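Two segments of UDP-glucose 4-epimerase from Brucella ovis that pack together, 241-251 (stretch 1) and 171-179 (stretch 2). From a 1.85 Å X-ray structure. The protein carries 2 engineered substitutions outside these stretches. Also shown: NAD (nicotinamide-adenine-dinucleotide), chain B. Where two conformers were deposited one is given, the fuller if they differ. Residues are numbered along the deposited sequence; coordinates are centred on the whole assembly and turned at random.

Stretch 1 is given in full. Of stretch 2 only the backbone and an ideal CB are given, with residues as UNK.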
# COMPACT_ATOMS: atom_id res chain seq x y z
N ARG A 241 -5.35 7.21 -6.52
CA ARG A 241 -5.19 8.57 -7.04
C ARG A 241 -3.73 9.02 -7.06
O ARG A 241 -3.24 9.54 -8.07
CB ARG A 241 -6.04 9.55 -6.21
CG ARG A 241 -7.55 9.30 -6.30
CD ARG A 241 -8.36 10.34 -5.47
NE ARG A 241 -7.89 11.70 -5.73
CZ ARG A 241 -7.30 12.47 -4.83
NH1 ARG A 241 -7.13 12.04 -3.59
NH2 ARG A 241 -6.89 13.69 -5.16
N ALA A 242 -3.02 8.82 -5.95
CA ALA A 242 -1.63 9.27 -5.85
C ALA A 242 -0.70 8.53 -6.82
O ALA A 242 0.23 9.13 -7.37
CB ALA A 242 -1.14 9.11 -4.44
N HIS A 243 -0.92 7.24 -6.99
CA HIS A 243 -0.06 6.47 -7.89
C HIS A 243 -0.26 6.93 -9.32
O HIS A 243 0.69 6.96 -10.11
CB HIS A 243 -0.33 4.97 -7.76
CG HIS A 243 0.24 4.35 -6.52
ND1 HIS A 243 -0.23 4.65 -5.25
CD2 HIS A 243 1.24 3.46 -6.35
CE1 HIS A 243 0.46 3.95 -4.36
NE2 HIS A 243 1.36 3.22 -5.00
N VAL A 244 -1.49 7.31 -9.67
CA VAL A 244 -1.72 7.81 -11.02
C VAL A 244 -1.17 9.24 -11.16
O VAL A 244 -0.61 9.60 -12.20
CB VAL A 244 -3.21 7.75 -11.43
CG1 VAL A 244 -3.43 8.35 -12.80
CG2 VAL A 244 -3.70 6.30 -11.41
N LEU A 245 -1.31 10.05 -10.11
CA LEU A 245 -0.69 11.38 -10.15
C LEU A 245 0.82 11.24 -10.36
O LEU A 245 1.44 12.02 -11.07
CB LEU A 245 -0.98 12.17 -8.89
CG LEU A 245 -2.37 12.79 -8.74
CD1 LEU A 245 -2.53 13.30 -7.32
CD2 LEU A 245 -2.59 13.93 -9.75
N ALA A 246 1.41 10.22 -9.74
CA ALA A 246 2.85 9.98 -9.88
C ALA A 246 3.20 9.64 -11.34
O ALA A 246 4.23 10.07 -11.86
CB ALA A 246 3.29 8.85 -8.93
N VAL A 247 2.32 8.89 -12.00
CA VAL A 247 2.49 8.62 -13.43
C VAL A 247 2.47 9.93 -14.21
O VAL A 247 3.32 10.16 -15.08
CB VAL A 247 1.37 7.69 -13.97
CG1 VAL A 247 1.39 7.65 -15.49
CG2 VAL A 247 1.50 6.25 -13.38
N GLU A 248 1.52 10.80 -13.90
CA GLU A 248 1.41 12.07 -14.61
C GLU A 248 2.66 12.92 -14.40
O GLU A 248 3.13 13.58 -15.33
CB GLU A 248 0.17 12.86 -14.14
CG GLU A 248 -1.15 12.16 -14.41
CD GLU A 248 -1.41 11.99 -15.89
OE1 GLU A 248 -2.10 11.01 -16.27
OE2 GLU A 248 -0.94 12.85 -16.68
N HIS A 249 3.16 12.90 -13.18
CA HIS A 249 4.35 13.66 -12.81
C HIS A 249 5.54 13.29 -13.68
O HIS A 249 6.24 14.16 -14.18
CB HIS A 249 4.68 13.43 -11.33
CG HIS A 249 5.96 14.07 -10.89
ND1 HIS A 249 6.05 15.39 -10.50
CD2 HIS A 249 7.21 13.56 -10.75
CE1 HIS A 249 7.29 15.67 -10.15
NE2 HIS A 249 8.01 14.57 -10.29
N LEU A 250 5.78 12.00 -13.85
CA LEU A 250 6.91 11.55 -14.66
C LEU A 250 6.64 11.77 -16.14
O LEU A 250 7.55 12.05 -16.91
CB LEU A 250 7.23 10.08 -14.40
CG LEU A 250 7.76 9.75 -13.00
CD1 LEU A 250 8.01 8.25 -12.83
CD2 LEU A 250 9.04 10.54 -12.71
N LYS A 251 5.37 11.66 -16.54
CA LYS A 251 5.01 11.93 -17.93
C LYS A 251 5.35 13.37 -18.29
O LYS A 251 5.86 13.63 -19.37
CB LYS A 251 3.53 11.67 -18.17
CG LYS A 251 3.20 10.27 -18.66
CD LYS A 251 1.72 10.13 -18.98
CE LYS A 251 1.30 11.05 -20.12
NZ LYS A 251 -0.16 10.96 -20.39
N UNK A 171 16.82 5.56 -15.25
CA UNK A 171 15.45 5.25 -14.89
C UNK A 171 14.86 6.43 -14.09
O UNK A 171 15.55 7.09 -13.32
CB UNK A 171 15.38 3.95 -14.09
N UNK A 172 13.59 6.72 -14.35
CA UNK A 172 12.88 7.79 -13.65
C UNK A 172 11.84 7.17 -12.74
O UNK A 172 11.15 6.22 -13.13
CB UNK A 172 12.23 8.76 -14.63
N UNK A 173 11.69 7.71 -11.53
CA UNK A 173 10.81 7.04 -10.58
C UNK A 173 10.20 7.95 -9.55
O UNK A 173 10.67 9.05 -9.30
CB UNK A 173 11.58 5.93 -9.86
N UNK A 174 9.14 7.43 -8.93
CA UNK A 174 8.51 8.03 -7.77
C UNK A 174 8.30 6.90 -6.79
O UNK A 174 7.69 5.89 -7.14
CB UNK A 174 7.20 8.74 -8.12
N UNK A 175 8.83 7.06 -5.59
CA UNK A 175 8.60 6.09 -4.53
C UNK A 175 7.53 6.67 -3.62
O UNK A 175 7.62 7.83 -3.22
CB UNK A 175 9.88 5.77 -3.76
N UNK A 176 6.51 5.87 -3.32
CA UNK A 176 5.40 6.35 -2.51
C UNK A 176 5.34 5.59 -1.19
O UNK A 176 5.17 4.36 -1.19
CB UNK A 176 4.08 6.21 -3.27
N UNK A 177 5.48 6.32 -0.09
CA UNK A 177 5.54 5.73 1.24
C UNK A 177 4.24 5.98 2.00
O UNK A 177 3.75 7.11 2.06
CB UNK A 177 6.73 6.29 2.02
N UNK A 178 3.67 4.93 2.58
CA UNK A 178 2.48 5.09 3.41
C UNK A 178 2.41 3.96 4.42
O UNK A 178 3.15 2.97 4.30
CB UNK A 178 1.21 5.12 2.55
N UNK A 179 1.54 4.10 5.41
CA UNK A 179 1.45 3.11 6.48
C UNK A 179 0.41 2.01 6.23
O UNK A 179 0.77 0.86 5.99
CB UNK A 179 1.12 3.82 7.80
PA NAD B . -1.80 -7.59 -2.09
O1A NAD B . -1.05 -8.84 -1.68
O2A NAD B . -3.30 -7.51 -2.19
O5B NAD B . -1.28 -7.29 -3.71
C5B NAD B . -0.01 -7.86 -3.95
C4B NAD B . -0.07 -8.33 -5.43
O4B NAD B . 1.24 -8.67 -5.90
C3B NAD B . -0.92 -9.61 -5.37
O3B NAD B . -1.87 -9.53 -6.39
C2B NAD B . 0.13 -10.72 -5.62
O2B NAD B . -0.43 -11.78 -6.29
C1B NAD B . 1.15 -9.95 -6.54
N9A NAD B . 2.52 -10.50 -6.43
C8A NAD B . 3.28 -10.76 -5.27
N7A NAD B . 4.50 -11.22 -5.55
C5A NAD B . 4.54 -11.26 -6.95
C6A NAD B . 5.55 -11.67 -7.85
N6A NAD B . 6.75 -12.13 -7.38
N1A NAD B . 5.32 -11.60 -9.18
C2A NAD B . 4.09 -11.14 -9.60
N3A NAD B . 3.03 -10.73 -8.85
C4A NAD B . 3.31 -10.80 -7.51
O3 NAD B . -1.04 -6.53 -1.16
PN NAD B . -1.52 -4.99 -1.26
O1N NAD B . -2.36 -4.55 -2.42
O2N NAD B . -1.74 -4.61 0.16
O5D NAD B . -0.09 -4.02 -1.37
C5D NAD B . 0.60 -4.24 -2.49
C4D NAD B . 1.74 -3.22 -2.47
O4D NAD B . 1.41 -2.15 -1.50
C3D NAD B . 3.02 -3.90 -1.92
O3D NAD B . 4.08 -3.26 -2.56
C2D NAD B . 2.95 -3.51 -0.44
O2D NAD B . 4.17 -3.44 0.19
C1D NAD B . 2.50 -2.04 -0.64
N1N NAD B . 2.01 -1.49 0.72
C2N NAD B . 0.79 -1.96 1.20
C3N NAD B . 0.33 -1.46 2.45
C7N NAD B . -0.99 -1.96 2.98
O7N NAD B . -1.44 -1.52 4.04
N7N NAD B . -1.69 -2.90 2.24
C4N NAD B . 1.11 -0.55 3.16
C5N NAD B . 2.34 -0.11 2.65
C6N NAD B . 2.79 -0.60 1.42

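From 172 the chain runs as a strand along the helix of stretch 1, nearly antiparallel to it (156°), with axes 8.6 Å apart at closest approach. Its extended backbone sends alternate CA-to-CB bonds (172, 174, 176) toward the helix.

Position 171 precedes the strand, and its ideal CB has nothing of stretch 1 within 5.5 Å; the helix sets no preference. The residue is Leu171, which makes no contact here.

At 172 the CB points toward the helix, with the ideal CB 4.1 Å from Leu250 CD2. An aliphatic stem would suit the leucine, and a long side chain could run on past it, polar end included. Arg172 packs its CB on Leu250, and a water weakly bridges Arg172 NH2 (2.9 Å from the water O) to Leu250 O (3.4 Å from the water O).

Position 173 turns its CB away, so stretch 1 hardly restricts the side chain. It is Tyr173, whose closest contact is made by the backbone: Tyr173 CA packs 3.8 Å from Leu250 CD1.

Position 174 faces the helix. Its ideal CB is 4.0 Å from Ala246 CB and 4.8 Å from Leu250 CD1, and the CA atoms of 174 and Ala246 are the nearest of the register pairs, 6.3 Å apart. With apolar surface ahead and the backbones this close, a compact side chain such as alanine, valine or perhaps isoleucine fits best. Val174 uses both branches: Val174 CG1 meets Ala246 CB at 3.8 Å, while Val174 CG2 reaches Leu250 CG at 3.9 Å and His249 CD2 at 4.1 Å.

Position 175 points away, so small or large side chains are equally possible as far as the helix goes; the residue is Ala175.

At 176 the ideal CB points toward the helix, 4.4 Å from His243 NE2. The CA atoms of 176 and His243 are 7.7 Å apart, leaving room for a larger apolar group, leucine or methionine, against the imidazole and Ala246. Leu176 sets CD1 over the His243 ring face, 3.5 Å from the ring centroid and 4° off the normal, a CH-pi contact. Leu176 CD1 also lies 4.3 Å from Ala246 CB.

Position 177 is out of reach of stretch 1, which admits many side chains; Arg177 finds its partners elsewhere in the structure.

At 178 the CB points toward the helix but lies beyond 5.5 Å, so a long or aromatic side chain is needed to touch His243. Tyr178 CE1 comes to 4.0 Å from His243 CE1, at the imidazole edge, and Tyr178 OH lies 3.1 Å from NAD O4D.

Position 179 is out of reach of stretch 1, which leaves the choice open. It is Phe179, whose backbone O lies 3.2 Å from NAD C4N.

Stretch 2 (171-179) LRYVALRYF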
# COMPACT_ATOMS: atom_id res chain seq x y z
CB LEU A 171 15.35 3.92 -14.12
CG LEU A 171 15.70 2.64 -14.90
CD1 LEU A 171 15.43 1.35 -14.08
CD2 LEU A 171 15.00 2.54 -16.25
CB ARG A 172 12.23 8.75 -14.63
CG ARG A 172 13.23 9.43 -15.58
CD ARG A 172 12.58 10.51 -16.44
NE ARG A 172 11.56 9.97 -17.34
CZ ARG A 172 11.81 9.51 -18.56
NH1 ARG A 172 13.05 9.50 -19.04
NH2 ARG A 172 10.82 9.04 -19.31
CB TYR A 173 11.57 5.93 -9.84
CG TYR A 173 12.62 6.46 -8.89
CD1 TYR A 173 13.90 6.75 -9.34
CD2 TYR A 173 12.34 6.66 -7.54
CE1 TYR A 173 14.87 7.23 -8.48
CE2 TYR A 173 13.29 7.14 -6.67
CZ TYR A 173 14.56 7.43 -7.15
OH TYR A 173 15.53 7.90 -6.29
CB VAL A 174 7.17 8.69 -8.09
CG1 VAL A 174 6.48 9.19 -6.81
CG2 VAL A 174 7.34 9.84 -9.09
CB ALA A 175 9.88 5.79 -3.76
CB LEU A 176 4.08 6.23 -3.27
CG LEU A 176 3.98 7.03 -4.57
CD1 LEU A 176 2.70 6.68 -5.32
CD2 LEU A 176 4.05 8.55 -4.32
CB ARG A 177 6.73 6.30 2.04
CG ARG A 177 8.08 6.19 1.35
CD ARG A 177 9.16 6.91 2.16
NE ARG A 177 10.48 6.87 1.53
CZ ARG A 177 11.39 7.83 1.64
NH1 ARG A 177 11.13 8.91 2.37
NH2 ARG A 177 12.57 7.72 1.04
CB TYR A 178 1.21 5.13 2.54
CG TYR A 178 1.12 4.00 1.52
CD1 TYR A 178 1.78 4.09 0.29
CD2 TYR A 178 0.36 2.87 1.78
CE1 TYR A 178 1.70 3.07 -0.63
CE2 TYR A 178 0.26 1.85 0.86
CZ TYR A 178 0.94 1.95 -0.34
OH TYR A 178 0.84 0.92 -1.26
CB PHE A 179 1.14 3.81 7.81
CG PHE A 179 2.37 4.32 8.53
CD1 PHE A 179 3.29 3.44 9.08
CD2 PHE A 179 2.60 5.69 8.65
CE1 PHE A 179 4.42 3.90 9.74
CE2 PHE A 179 3.72 6.16 9.31
CZ PHE A 179 4.63 5.26 9.86
O HOH W 1 8.17 10.18 -19.67
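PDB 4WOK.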